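Local coordinates for protein putative short-chain oxidoreductase (Thermus thermophilus, PDB 2YUT) that binds NADP in a Rossmann fold and probably works as an oxidoreductase of the short-chain dehydrogenase/reductase family, at residues 16-20 with 191-195; 24-30 with 44-50; 51-57 with 103-107; 67-73 with 114-119. All coordinates share one frame; numbering follows the deposited sequence.

Interaction 1: 16-20 with 191-195; sequences FARAL and KVLEG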
# COMPACT_ATOMS: atom_id res chain seq x y z
N PHE A 16 15.06 -8.42 19.35
CA PHE A 16 15.59 -7.07 19.45
C PHE A 16 15.62 -6.63 20.91
O PHE A 16 16.58 -5.99 21.35
CB PHE A 16 14.74 -6.08 18.64
CG PHE A 16 15.11 -6.02 17.19
CD1 PHE A 16 16.28 -5.40 16.78
CD2 PHE A 16 14.28 -6.60 16.23
CE1 PHE A 16 16.62 -5.34 15.42
CE2 PHE A 16 14.61 -6.55 14.87
CZ PHE A 16 15.79 -5.91 14.47
N ALA A 17 14.57 -6.96 21.65
CA ALA A 17 14.48 -6.58 23.06
C ALA A 17 15.62 -7.17 23.89
O ALA A 17 16.25 -6.47 24.68
CB ALA A 17 13.14 -7.01 23.64
N ARG A 18 15.89 -8.46 23.70
CA ARG A 18 16.96 -9.12 24.44
C ARG A 18 18.33 -8.63 23.98
O ARG A 18 19.25 -8.54 24.79
CB ARG A 18 16.87 -10.64 24.28
CG ARG A 18 15.61 -11.21 24.92
CD ARG A 18 15.56 -12.73 24.87
NE ARG A 18 14.44 -13.23 25.65
CZ ARG A 18 13.22 -13.45 25.17
NH1 ARG A 18 12.95 -13.23 23.89
NH2 ARG A 18 12.26 -13.87 25.98
N ALA A 19 18.45 -8.29 22.70
CA ALA A 19 19.72 -7.81 22.17
C ALA A 19 20.04 -6.38 22.61
O ALA A 19 21.20 -5.97 22.60
CB ALA A 19 19.71 -7.87 20.64
N LEU A 20 19.01 -5.64 23.01
CA LEU A 20 19.20 -4.24 23.42
C LEU A 20 18.89 -3.97 24.89
O LEU A 20 18.78 -2.81 25.29
CB LEU A 20 18.32 -3.35 22.53
CG LEU A 20 18.64 -3.36 21.03
CD1 LEU A 20 17.46 -2.86 20.21
CD2 LEU A 20 19.88 -2.50 20.78
N LYS A 191 21.84 -9.31 12.51
CA LYS A 191 22.23 -8.76 11.22
C LYS A 191 21.70 -7.35 11.03
O LYS A 191 22.40 -6.49 10.50
CB LYS A 191 21.75 -9.67 10.09
CG LYS A 191 22.53 -10.98 9.99
CD LYS A 191 22.19 -11.73 8.71
CE LYS A 191 23.09 -12.95 8.54
NZ LYS A 191 22.81 -13.66 7.26
N VAL A 192 20.47 -7.10 11.47
CA VAL A 192 19.92 -5.76 11.33
C VAL A 192 20.75 -4.80 12.17
O VAL A 192 21.23 -3.78 11.67
CB VAL A 192 18.45 -5.70 11.78
CG1 VAL A 192 17.96 -4.26 11.79
CG2 VAL A 192 17.59 -6.53 10.84
N LEU A 193 20.93 -5.12 13.44
CA LEU A 193 21.71 -4.29 14.34
C LEU A 193 23.12 -4.08 13.78
O LEU A 193 23.72 -3.02 13.95
CB LEU A 193 21.78 -4.92 15.73
CG LEU A 193 20.46 -4.90 16.50
CD1 LEU A 193 20.62 -5.58 17.85
CD2 LEU A 193 20.00 -3.47 16.69
N GLU A 194 23.65 -5.10 13.11
CA GLU A 194 24.98 -5.01 12.51
C GLU A 194 24.92 -4.06 11.32
O GLU A 194 25.82 -3.26 11.11
CB GLU A 194 25.45 -6.41 12.07
CG GLU A 194 26.94 -6.50 11.77
CD GLU A 194 27.42 -7.94 11.72
OE1 GLU A 194 26.95 -8.71 10.86
OE2 GLU A 194 28.28 -8.30 12.56
N GLY A 195 23.86 -4.16 10.53
CA GLY A 195 23.72 -3.26 9.38
C GLY A 195 23.71 -1.81 9.85
O GLY A 195 24.16 -0.92 9.13
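Phe16, Ala19 and Leu20 meet Val192 and Leu193 in a purely apolar helix-to-helix contact, in which the end of helix 11-19 packs against the late helix 185-196. No hydrogen bond crosses the interface. Phe16 leads with its far rim: CZ comes within 3.8 Å of Val192 CB, which sits at the ring edge, close to its plane. With CG anti to its carbonyl carbon (chi1 -84°), the ring is carried out beside the helix to reach this partner. Helix 11-19 is the one that follows the first strand of the Rossmann fold, and it starts among the residues that bind NADP; the side chain of Phe16 lies about 4 Å from that of Leu12, one of them. Leu193 reaches back among the three side chains. Its CG lies 4.0 Å from Phe16 CE1, and its two methyls part company, CD1 meeting Ala19 CB at 3.7 Å while CD2 approaches Leu20 CD2 at 4.2 Å. Behind this layer Leu20 rests on Val3 and Ile5 of strand 2-6.

Interaction 2: 24-30 with 44-50; sequences DLLLSGR and ARALPAD. With NAP (NADP nicotinamide-adenine-dinucleotide phosphate), chain B.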
# COMPACT_ATOMS: atom_id res chain seq x y z
N ASP A 24 17.94 2.09 27.65
CA ASP A 24 16.74 2.62 28.30
C ASP A 24 15.67 2.13 27.33
O ASP A 24 15.31 2.81 26.37
CB ASP A 24 16.78 4.15 28.32
CG ASP A 24 15.46 4.77 28.80
OD1 ASP A 24 15.31 6.00 28.69
OD2 ASP A 24 14.58 4.03 29.30
N LEU A 25 15.18 0.93 27.61
CA LEU A 25 14.23 0.25 26.74
C LEU A 25 12.74 0.34 27.06
O LEU A 25 12.32 0.16 28.20
CB LEU A 25 14.66 -1.22 26.66
CG LEU A 25 14.22 -2.15 25.54
CD1 LEU A 25 14.65 -1.58 24.19
CD2 LEU A 25 14.87 -3.51 25.77
N LEU A 26 11.94 0.62 26.03
CA LEU A 26 10.49 0.67 26.17
C LEU A 26 9.95 -0.37 25.19
O LEU A 26 10.34 -0.39 24.02
CB LEU A 26 9.93 2.06 25.82
CG LEU A 26 10.35 3.19 26.76
CD1 LEU A 26 11.69 3.75 26.30
CD2 LEU A 26 9.29 4.28 26.76
N LEU A 27 9.07 -1.24 25.68
CA LEU A 27 8.50 -2.30 24.86
C LEU A 27 6.99 -2.15 24.73
O LEU A 27 6.30 -1.88 25.71
CB LEU A 27 8.84 -3.67 25.47
CG LEU A 27 10.32 -3.96 25.79
CD1 LEU A 27 10.45 -5.35 26.39
CD2 LEU A 27 11.17 -3.84 24.54
N SER A 28 6.48 -2.33 23.51
CA SER A 28 5.04 -2.24 23.28
C SER A 28 4.54 -3.41 22.44
O SER A 28 5.25 -3.92 21.57
CB SER A 28 4.69 -0.92 22.60
OG SER A 28 3.29 -0.74 22.57
N GLY A 29 3.30 -3.83 22.71
CA GLY A 29 2.67 -4.93 22.00
C GLY A 29 1.21 -5.01 22.40
O GLY A 29 0.76 -4.21 23.23
N ARG A 30 0.45 -5.95 21.84
CA ARG A 30 -0.97 -6.07 22.20
C ARG A 30 -1.20 -7.05 23.35
O ARG A 30 -2.04 -6.81 24.21
CB ARG A 30 -1.80 -6.51 20.98
CG ARG A 30 -1.90 -5.45 19.89
CD ARG A 30 -2.84 -5.87 18.77
NE ARG A 30 -2.43 -7.13 18.15
CZ ARG A 30 -3.04 -7.69 17.11
NH1 ARG A 30 -4.10 -7.11 16.56
NH2 ARG A 30 -2.59 -8.84 16.62
N ALA A 44 12.94 -3.56 31.06
CA ALA A 44 12.35 -2.50 30.26
C ALA A 44 11.00 -2.04 30.79
O ALA A 44 10.48 -2.59 31.77
CB ALA A 44 12.20 -2.97 28.81
N ARG A 45 10.44 -1.03 30.15
CA ARG A 45 9.13 -0.53 30.53
C ARG A 45 8.10 -1.12 29.57
O ARG A 45 8.33 -1.13 28.36
CB ARG A 45 9.11 1.00 30.46
CG ARG A 45 9.67 1.67 31.69
CD ARG A 45 9.63 3.16 31.54
NE ARG A 45 10.71 3.64 30.69
CZ ARG A 45 10.72 4.84 30.13
NH1 ARG A 45 9.71 5.67 30.33
NH2 ARG A 45 11.76 5.22 29.39
N ALA A 46 7.00 -1.63 30.11
CA ALA A 46 5.94 -2.23 29.30
C ALA A 46 4.78 -1.26 29.10
O ALA A 46 4.16 -0.81 30.06
CB ALA A 46 5.42 -3.51 29.96
N LEU A 47 4.50 -0.95 27.84
CA LEU A 47 3.42 -0.03 27.49
C LEU A 47 2.59 -0.67 26.37
O LEU A 47 2.80 -0.40 25.19
CB LEU A 47 4.00 1.31 27.02
CG LEU A 47 4.71 2.18 28.06
CD1 LEU A 47 5.39 3.36 27.37
CD2 LEU A 47 3.70 2.67 29.08
N PRO A 48 1.62 -1.53 26.74
CA PRO A 48 0.76 -2.21 25.76
C PRO A 48 -0.14 -1.26 24.98
O PRO A 48 -0.56 -0.22 25.50
CB PRO A 48 -0.03 -3.19 26.62
CG PRO A 48 -0.16 -2.45 27.93
CD PRO A 48 1.23 -1.88 28.12
N ALA A 49 -0.44 -1.61 23.74
CA ALA A 49 -1.31 -0.78 22.91
C ALA A 49 -1.66 -1.41 21.56
O ALA A 49 -0.99 -2.32 21.09
CB ALA A 49 -0.65 0.58 22.67
N ASP A 50 -2.74 -0.91 20.96
CA ASP A 50 -3.16 -1.36 19.63
C ASP A 50 -2.75 -0.18 18.76
O ASP A 50 -3.43 0.84 18.73
CB ASP A 50 -4.68 -1.53 19.57
CG ASP A 50 -5.17 -1.90 18.17
OD1 ASP A 50 -4.38 -1.78 17.19
OD2 ASP A 50 -6.34 -2.30 18.05
PA NAP B . 5.17 -11.85 14.74
O1A NAP B . 3.70 -12.39 14.38
O2A NAP B . 5.99 -12.84 15.48
O5B NAP B . 4.95 -10.50 15.58
C5B NAP B . 4.06 -9.49 15.11
C4B NAP B . 4.00 -8.32 16.10
O4B NAP B . 3.11 -7.33 15.56
C3B NAP B . 3.41 -8.79 17.43
O3B NAP B . 4.12 -8.18 18.51
C2B NAP B . 1.99 -8.24 17.36
O2B NAP B . 1.53 -7.95 18.69
C1B NAP B . 2.29 -6.91 16.67
N9A NAP B . 1.04 -6.29 16.19
C8A NAP B . 0.23 -6.78 15.25
N7A NAP B . -0.81 -5.97 15.10
C5A NAP B . -0.67 -4.95 15.94
C6A NAP B . -1.43 -3.83 16.25
N6A NAP B . -2.58 -3.60 15.61
N1A NAP B . -0.99 -2.99 17.19
C2A NAP B . 0.14 -3.21 17.83
N3A NAP B . 0.89 -4.26 17.57
C4A NAP B . 0.52 -5.15 16.64
O3 NAP B . 5.81 -11.40 13.33
PN NAP B . 7.39 -11.19 13.11
O1N NAP B . 7.94 -12.35 12.36
O2N NAP B . 8.04 -10.81 14.38
O5D NAP B . 7.45 -9.93 12.10
C5D NAP B . 7.89 -8.65 12.56
C4D NAP B . 8.00 -7.66 11.40
O4D NAP B . 8.92 -8.22 10.45
C3D NAP B . 6.66 -7.53 10.67
O3D NAP B . 6.57 -6.27 9.99
C2D NAP B . 6.77 -8.66 9.65
O2D NAP B . 5.90 -8.44 8.53
C1D NAP B . 8.21 -8.43 9.21
N1N NAP B . 8.76 -9.55 8.42
C2N NAP B . 8.72 -10.85 8.92
C3N NAP B . 9.24 -11.90 8.17
C7N NAP B . 9.19 -13.33 8.72
O7N NAP B . 9.48 -14.29 8.01
N7N NAP B . 8.83 -13.43 9.99
C4N NAP B . 9.80 -11.66 6.92
C5N NAP B . 9.84 -10.36 6.42
C6N NAP B . 9.33 -9.30 7.16
P2B NAP B . 0.72 -9.03 19.57
O1X NAP B . 1.39 -10.47 19.30
O2X NAP B . 1.06 -8.65 21.10
O3X NAP B . -0.73 -9.01 19.29
O HOH W 1 12.98 2.07 30.17
O HOH W 2 1.84 -1.93 20.63
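Arg45 and Asp24 join across the edge of the sheet, and the arginine can be followed outward from its backbone. Arg45 CB stands 4.0 Å from Leu25 O; the chain then runs on beside Leu26, pointing the same way, and bends at chi3 (-78°), which lays the guanidinium over that leucine. NE gives its hydrogen to a water that also donates to Asp24 OD2 and Leu25 O. Arg45 CZ lies 3.7 Å from Leu26 CD2, a methyl over one face of the group. At the tip Arg45 NH2 forms a salt bridge with Asp24 OD2 at 3.1 Å, the carboxylate and guanidinium being nearly coplanar. Asp24 OD1 holds a second arginine, Arg2, and an asparagine at this position would probably leave both arginines without their countercharge. The segments belong to the beta-alpha-beta unit of strand 24-28, helix 32-42 and strand 45-46 in the Rossmann fold, and their parallel ladder includes a nearly straight bond from Leu27 N to Arg45 O (2.8 Å, 176°). Farther on, Ser28 OG donates to Leu47 O at 2.7 Å. Past the strands Ala49 N still donates to Gly29 O, and Arg30 and Asp50 meet the adenosine of NADP. Arg30 NE donates to O3X of the 2'-phosphate at 2.8 Å while its guanidinium lies face-on over adenine N7A, and Asp50 OD1 accepts from both Ala52 N and N6A.

Interaction 3: 51-57 with 103-107; sequences LADELEA and FVLKH. With NAP (NADP nicotinamide-adenine-dinucleotide phosphate), chain B.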
# COMPACT_ATOMS: atom_id res chain seq x y z
N LEU A 51 -1.63 -0.31 18.05
CA LEU A 51 -1.12 0.78 17.24
C LEU A 51 -1.94 1.13 15.99
O LEU A 51 -1.62 2.08 15.28
CB LEU A 51 0.35 0.51 16.87
CG LEU A 51 1.24 0.37 18.12
CD1 LEU A 51 2.68 0.08 17.73
CD2 LEU A 51 1.18 1.67 18.93
N ALA A 52 -3.00 0.36 15.74
CA ALA A 52 -3.86 0.63 14.59
C ALA A 52 -4.87 1.69 15.05
O ALA A 52 -5.60 2.26 14.25
CB ALA A 52 -4.59 -0.64 14.15
N ASP A 53 -4.88 1.94 16.36
CA ASP A 53 -5.75 2.95 16.95
C ASP A 53 -4.83 4.16 17.17
O ASP A 53 -4.01 4.16 18.09
CB ASP A 53 -6.31 2.47 18.29
CG ASP A 53 -7.26 3.47 18.93
OD1 ASP A 53 -6.87 4.64 19.14
OD2 ASP A 53 -8.41 3.09 19.22
N GLU A 54 -4.98 5.17 16.32
CA GLU A 54 -4.12 6.35 16.42
C GLU A 54 -4.02 7.01 17.79
O GLU A 54 -2.95 7.48 18.17
CB GLU A 54 -4.53 7.40 15.39
CG GLU A 54 -3.66 8.64 15.46
CD GLU A 54 -3.97 9.65 14.39
OE1 GLU A 54 -5.08 9.57 13.81
OE2 GLU A 54 -3.12 10.52 14.14
N LEU A 55 -5.12 7.05 18.54
CA LEU A 55 -5.08 7.67 19.86
C LEU A 55 -4.17 6.87 20.80
O LEU A 55 -3.49 7.45 21.66
CB LEU A 55 -6.48 7.78 20.46
CG LEU A 55 -7.48 8.66 19.71
CD1 LEU A 55 -8.82 8.64 20.43
CD2 LEU A 55 -6.95 10.09 19.62
N GLU A 56 -4.16 5.55 20.66
CA GLU A 56 -3.31 4.73 21.50
C GLU A 56 -1.85 4.89 21.07
O GLU A 56 -0.95 4.94 21.91
CB GLU A 56 -3.72 3.26 21.42
CG GLU A 56 -5.03 2.96 22.11
CD GLU A 56 -5.28 1.47 22.25
OE1 GLU A 56 -4.43 0.79 22.85
OE2 GLU A 56 -6.32 0.99 21.77
N ALA A 57 -1.63 4.99 19.76
CA ALA A 57 -0.28 5.18 19.26
C ALA A 57 0.26 6.51 19.77
O ALA A 57 1.39 6.60 20.25
CB ALA A 57 -0.27 5.16 17.73
N PHE A 103 0.90 5.90 12.12
CA PHE A 103 0.53 6.55 13.37
C PHE A 103 1.75 6.70 14.30
O PHE A 103 1.94 7.74 14.92
CB PHE A 103 -0.58 5.78 14.09
CG PHE A 103 -1.89 5.74 13.33
CD1 PHE A 103 -2.20 6.73 12.40
CD2 PHE A 103 -2.81 4.72 13.56
CE1 PHE A 103 -3.42 6.70 11.71
CE2 PHE A 103 -4.03 4.69 12.88
CZ PHE A 103 -4.33 5.68 11.95
N VAL A 104 2.57 5.66 14.37
CA VAL A 104 3.77 5.72 15.21
C VAL A 104 4.73 6.81 14.72
O VAL A 104 5.20 7.63 15.50
CB VAL A 104 4.51 4.35 15.22
CG1 VAL A 104 5.92 4.52 15.76
CG2 VAL A 104 3.74 3.36 16.08
N LEU A 105 5.00 6.81 13.41
CA LEU A 105 5.91 7.78 12.82
C LEU A 105 5.43 9.22 12.95
O LEU A 105 6.24 10.15 13.07
CB LEU A 105 6.14 7.44 11.35
CG LEU A 105 7.19 8.27 10.61
CD1 LEU A 105 8.53 8.19 11.34
CD2 LEU A 105 7.33 7.78 9.18
N LYS A 106 4.12 9.42 12.93
CA LYS A 106 3.57 10.76 13.04
C LYS A 106 3.70 11.36 14.43
O LYS A 106 4.01 12.54 14.57
CB LYS A 106 2.09 10.75 12.65
CG LYS A 106 1.39 12.09 12.87
CD LYS A 106 -0.10 12.02 12.52
CE LYS A 106 -0.79 13.36 12.72
NZ LYS A 106 -2.26 13.27 12.51
N HIS A 107 3.48 10.55 15.46
CA HIS A 107 3.53 11.04 16.83
C HIS A 107 4.83 10.82 17.60
O HIS A 107 4.99 11.30 18.72
CB HIS A 107 2.37 10.42 17.61
CG HIS A 107 1.03 10.75 17.03
ND1 HIS A 107 0.44 11.98 17.18
CD2 HIS A 107 0.19 10.02 16.26
CE1 HIS A 107 -0.71 12.00 16.53
NE2 HIS A 107 -0.89 10.82 15.96
PA NAP B . 5.17 -11.85 14.74
O1A NAP B . 3.70 -12.39 14.38
O2A NAP B . 5.99 -12.84 15.48
O5B NAP B . 4.95 -10.50 15.58
C5B NAP B . 4.06 -9.49 15.11
C4B NAP B . 4.00 -8.32 16.10
O4B NAP B . 3.11 -7.33 15.56
C3B NAP B . 3.41 -8.79 17.43
O3B NAP B . 4.12 -8.18 18.51
C2B NAP B . 1.99 -8.24 17.36
O2B NAP B . 1.53 -7.95 18.69
C1B NAP B . 2.29 -6.91 16.67
N9A NAP B . 1.04 -6.29 16.19
C8A NAP B . 0.23 -6.78 15.25
N7A NAP B . -0.81 -5.97 15.10
C5A NAP B . -0.67 -4.95 15.94
C6A NAP B . -1.43 -3.83 16.25
N6A NAP B . -2.58 -3.60 15.61
N1A NAP B . -0.99 -2.99 17.19
C2A NAP B . 0.14 -3.21 17.83
N3A NAP B . 0.89 -4.26 17.57
C4A NAP B . 0.52 -5.15 16.64
O3 NAP B . 5.81 -11.40 13.33
PN NAP B . 7.39 -11.19 13.11
O1N NAP B . 7.94 -12.35 12.36
O2N NAP B . 8.04 -10.81 14.38
O5D NAP B . 7.45 -9.93 12.10
C5D NAP B . 7.89 -8.65 12.56
C4D NAP B . 8.00 -7.66 11.40
O4D NAP B . 8.92 -8.22 10.45
C3D NAP B . 6.66 -7.53 10.67
O3D NAP B . 6.57 -6.27 9.99
C2D NAP B . 6.77 -8.66 9.65
O2D NAP B . 5.90 -8.44 8.53
C1D NAP B . 8.21 -8.43 9.21
N1N NAP B . 8.76 -9.55 8.42
C2N NAP B . 8.72 -10.85 8.92
C3N NAP B . 9.24 -11.90 8.17
C7N NAP B . 9.19 -13.33 8.72
O7N NAP B . 9.48 -14.29 8.01
N7N NAP B . 8.83 -13.43 9.99
C4N NAP B . 9.80 -11.66 6.92
C5N NAP B . 9.84 -10.36 6.42
C6N NAP B . 9.33 -9.30 7.16
P2B NAP B . 0.72 -9.03 19.57
O1X NAP B . 1.39 -10.47 19.30
O2X NAP B . 1.06 -8.65 21.10
O3X NAP B . -0.73 -9.01 19.29
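Glu54 OE2 receives a hydrogen bond from His107 NE2 at 2.9 Å, the firmer of the two polar links between 51-57 and 103-107. The bond is fairly straight (164°), lies close to the imidazole plane and uses the anti lone pair of the carboxylate oxygen. Lys106 NZ forms a salt bridge to the same oxygen, Glu54 OE2, at 3.3 Å, its hydrogen bond being weak, so one oxygen serves two donors, an arrangement likely to favour the charged carboxylate. The glutamate reaches them because CG lies anti to its backbone N (chi1 180°) and the chain continues extended. On the way it crosses the ring of Phe103: Glu54 CB stands 3.5 Å from the ring centroid, almost on the normal, in a CH-pi contact. The edge of that ring faces backbone oxygens, with Phe103 CE2 3.2 Å from Ala52 O. A leucine in place of Phe103 would probably strip Glu54 CB of its flat support and open a gap beside the turn at Ala52. Deeper in, Ala57 CB touches Phe103 CB at 3.7 Å, and Leu51 CD1 meets Val104 CG2 at 3.8 Å. Glu91 of the second subunit also packs on Phe103. Asp53 caps helix 54-64, its OD1 accepting from Glu56 N. Just ahead of this N-cap, Leu51 N donates to adenine N1A at 2.9 Å, placing the contact at the adenine pocket of a Rossmann-fold NADP site.

Interaction 4: 67-73 with 114-119; sequences LDLLVHA and ARAVFF. With NAP (NADP nicotinamide-adenine-dinucleotide phosphate), chain B.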
# COMPACT_ATOMS: atom_id res chain seq x y z
N LEU A 67 13.22 9.61 21.36
CA LEU A 67 13.85 8.32 21.09
C LEU A 67 15.13 8.45 20.27
O LEU A 67 15.26 9.36 19.45
CB LEU A 67 12.87 7.42 20.31
CG LEU A 67 11.47 7.15 20.88
CD1 LEU A 67 10.64 6.42 19.83
CD2 LEU A 67 11.56 6.33 22.16
N ASP A 68 16.06 7.53 20.50
CA ASP A 68 17.31 7.47 19.75
C ASP A 68 17.13 6.36 18.71
O ASP A 68 17.75 6.39 17.64
CB ASP A 68 18.49 7.11 20.67
CG ASP A 68 18.77 8.17 21.70
OD1 ASP A 68 19.15 9.29 21.30
OD2 ASP A 68 18.61 7.89 22.91
N LEU A 69 16.29 5.39 19.04
CA LEU A 69 16.03 4.26 18.16
C LEU A 69 14.62 3.69 18.27
O LEU A 69 14.12 3.46 19.37
CB LEU A 69 17.04 3.14 18.43
CG LEU A 69 16.87 1.84 17.61
CD1 LEU A 69 17.12 2.14 16.14
CD2 LEU A 69 17.83 0.76 18.11
N LEU A 70 14.00 3.48 17.12
CA LEU A 70 12.66 2.90 17.05
C LEU A 70 12.72 1.68 16.14
O LEU A 70 13.26 1.76 15.03
CB LEU A 70 11.66 3.92 16.48
CG LEU A 70 10.30 3.37 16.00
CD1 LEU A 70 9.46 2.92 17.20
CD2 LEU A 70 9.57 4.45 15.22
N VAL A 71 12.20 0.56 16.61
CA VAL A 71 12.17 -0.66 15.81
C VAL A 71 10.71 -1.09 15.79
O VAL A 71 10.18 -1.57 16.79
CB VAL A 71 13.04 -1.79 16.42
CG1 VAL A 71 13.01 -3.00 15.51
CG2 VAL A 71 14.48 -1.31 16.61
N HIS A 72 10.06 -0.90 14.64
CA HIS A 72 8.65 -1.24 14.47
C HIS A 72 8.51 -2.66 13.91
O HIS A 72 8.29 -2.86 12.71
CB HIS A 72 8.02 -0.21 13.51
CG HIS A 72 6.52 -0.21 13.51
ND1 HIS A 72 5.77 0.22 14.59
CD2 HIS A 72 5.63 -0.54 12.54
CE1 HIS A 72 4.49 0.16 14.29
NE2 HIS A 72 4.37 -0.30 13.05
N ALA A 73 8.65 -3.65 14.79
CA ALA A 73 8.56 -5.06 14.39
C ALA A 73 7.10 -5.49 14.46
O ALA A 73 6.77 -6.50 15.08
CB ALA A 73 9.42 -5.92 15.33
N ALA A 114 18.54 10.21 15.55
CA ALA A 114 17.80 8.97 15.78
C ALA A 114 17.59 8.16 14.50
O ALA A 114 17.63 8.69 13.39
CB ALA A 114 16.46 9.29 16.41
N ARG A 115 17.37 6.87 14.68
CA ARG A 115 17.10 5.96 13.58
C ARG A 115 15.74 5.33 13.85
O ARG A 115 15.39 5.05 14.99
CB ARG A 115 18.17 4.88 13.51
CG ARG A 115 19.55 5.44 13.22
CD ARG A 115 20.65 4.51 13.68
NE ARG A 115 21.96 5.15 13.54
CZ ARG A 115 23.08 4.67 14.07
NH1 ARG A 115 23.06 3.55 14.78
NH2 ARG A 115 24.22 5.32 13.89
N ALA A 116 14.97 5.13 12.79
CA ALA A 116 13.65 4.53 12.90
C ALA A 116 13.64 3.40 11.88
O ALA A 116 13.73 3.64 10.67
CB ALA A 116 12.57 5.56 12.61
N VAL A 117 13.54 2.18 12.38
CA VAL A 117 13.58 0.98 11.56
C VAL A 117 12.22 0.36 11.30
O VAL A 117 11.42 0.16 12.22
CB VAL A 117 14.50 -0.08 12.23
CG1 VAL A 117 14.66 -1.28 11.32
CG2 VAL A 117 15.85 0.54 12.57
N PHE A 118 11.96 0.04 10.04
CA PHE A 118 10.70 -0.57 9.62
C PHE A 118 11.04 -1.77 8.76
O PHE A 118 12.14 -1.87 8.22
CB PHE A 118 9.87 0.45 8.83
CG PHE A 118 9.45 1.64 9.65
CD1 PHE A 118 8.24 1.62 10.35
CD2 PHE A 118 10.27 2.76 9.75
CE1 PHE A 118 7.86 2.69 11.15
CE2 PHE A 118 9.90 3.84 10.55
CZ PHE A 118 8.70 3.81 11.25
N PHE A 119 10.08 -2.68 8.62
CA PHE A 119 10.31 -3.89 7.85
C PHE A 119 9.40 -4.02 6.62
O PHE A 119 8.17 -4.04 6.73
CB PHE A 119 10.13 -5.10 8.78
CG PHE A 119 11.07 -5.08 9.97
CD1 PHE A 119 12.34 -5.66 9.88
CD2 PHE A 119 10.71 -4.43 11.14
CE1 PHE A 119 13.24 -5.58 10.95
CE2 PHE A 119 11.60 -4.34 12.22
CZ PHE A 119 12.87 -4.92 12.12
PA NAP B . 5.17 -11.85 14.74
O1A NAP B . 3.70 -12.39 14.38
O2A NAP B . 5.99 -12.84 15.48
O5B NAP B . 4.95 -10.50 15.58
C5B NAP B . 4.06 -9.49 15.11
C4B NAP B . 4.00 -8.32 16.10
O4B NAP B . 3.11 -7.33 15.56
C3B NAP B . 3.41 -8.79 17.43
O3B NAP B . 4.12 -8.18 18.51
C2B NAP B . 1.99 -8.24 17.36
O2B NAP B . 1.53 -7.95 18.69
C1B NAP B . 2.29 -6.91 16.67
N9A NAP B . 1.04 -6.29 16.19
C8A NAP B . 0.23 -6.78 15.25
N7A NAP B . -0.81 -5.97 15.10
C5A NAP B . -0.67 -4.95 15.94
C6A NAP B . -1.43 -3.83 16.25
N6A NAP B . -2.58 -3.60 15.61
N1A NAP B . -0.99 -2.99 17.19
C2A NAP B . 0.14 -3.21 17.83
N3A NAP B . 0.89 -4.26 17.57
C4A NAP B . 0.52 -5.15 16.64
O3 NAP B . 5.81 -11.40 13.33
PN NAP B . 7.39 -11.19 13.11
O1N NAP B . 7.94 -12.35 12.36
O2N NAP B . 8.04 -10.81 14.38
O5D NAP B . 7.45 -9.93 12.10
C5D NAP B . 7.89 -8.65 12.56
C4D NAP B . 8.00 -7.66 11.40
O4D NAP B . 8.92 -8.22 10.45
C3D NAP B . 6.66 -7.53 10.67
O3D NAP B . 6.57 -6.27 9.99
C2D NAP B . 6.77 -8.66 9.65
O2D NAP B . 5.90 -8.44 8.53
C1D NAP B . 8.21 -8.43 9.21
N1N NAP B . 8.76 -9.55 8.42
C2N NAP B . 8.72 -10.85 8.92
C3N NAP B . 9.24 -11.90 8.17
C7N NAP B . 9.19 -13.33 8.72
O7N NAP B . 9.48 -14.29 8.01
N7N NAP B . 8.83 -13.43 9.99
C4N NAP B . 9.80 -11.66 6.92
C5N NAP B . 9.84 -10.36 6.42
C6N NAP B . 9.33 -9.30 7.16
P2B NAP B . 0.72 -9.03 19.57
O1X NAP B . 1.39 -10.47 19.30
O2X NAP B . 1.06 -8.65 21.10
O3X NAP B . -0.73 -9.01 19.29
O HOH W 3 7.64 -2.19 10.08
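Strands 67-72 and 114-119 are neighbours in the central parallel sheet of the Rossmann fold, and their C-terminal ends reach the NADP pocket. Segments 69-72 and 114-119 run parallel, their axes 7° apart. Arg115 N donates to Asp68 O, and Leu70 N to Arg115 O at 3.0 Å; Val117 N then meets Leu70 O at 2.7 Å, and His72 N closes the ladder on Val117 O. Past this bond the strands spread, and a water bridges the gap by donating to His72 O and accepting from Phe119 N. On one face Leu70 CD2 touches both Ala116 CB and Phe118 CZ, each at 4.1 Å. The His72 and Phe118 rings meet obliquely on that face, their planes 50° apart, with Phe118 CD1 3.7 Å from His72 CB. Leu69 and Val117 share the other face. Phe119 has CG anti to its carbonyl carbon (chi1 -59°), which brings the ring edge up to the neighbouring strand: its CD2 edge comes 3.3 Å from His72 O, and CE2 lies 3.8 Å from Val71 CG1. Phe119 CB in turn approaches NADP O4D at 3.7 Å. His72 NE2 is tied to Thr100 of helix 89-107, which packs over the Leu70 and Phe118 face, while strands 2-6 and 158-162 continue the sheet beyond the pair.

From the N terminus, helix 11-19 opens interaction 1, whose loop closes only at helix 185-196 near the end of the chain, so the other three contacts nest inside it. Interaction 2 closes first, over the short span of helix 32-42, and is followed in series by interactions 3 and 4. These last two cross: their segments alternate, as helix 54-64 leads into strand 67-72 and helix 89-107 precedes strand 114-119. They also touch, where Val104 and Leu51 pack on His72. Phe16 meets Phe119 and Val71, joining interaction 1 to the sheet of interaction 4. Interactions 2, 3 and 4 all reach the NADP.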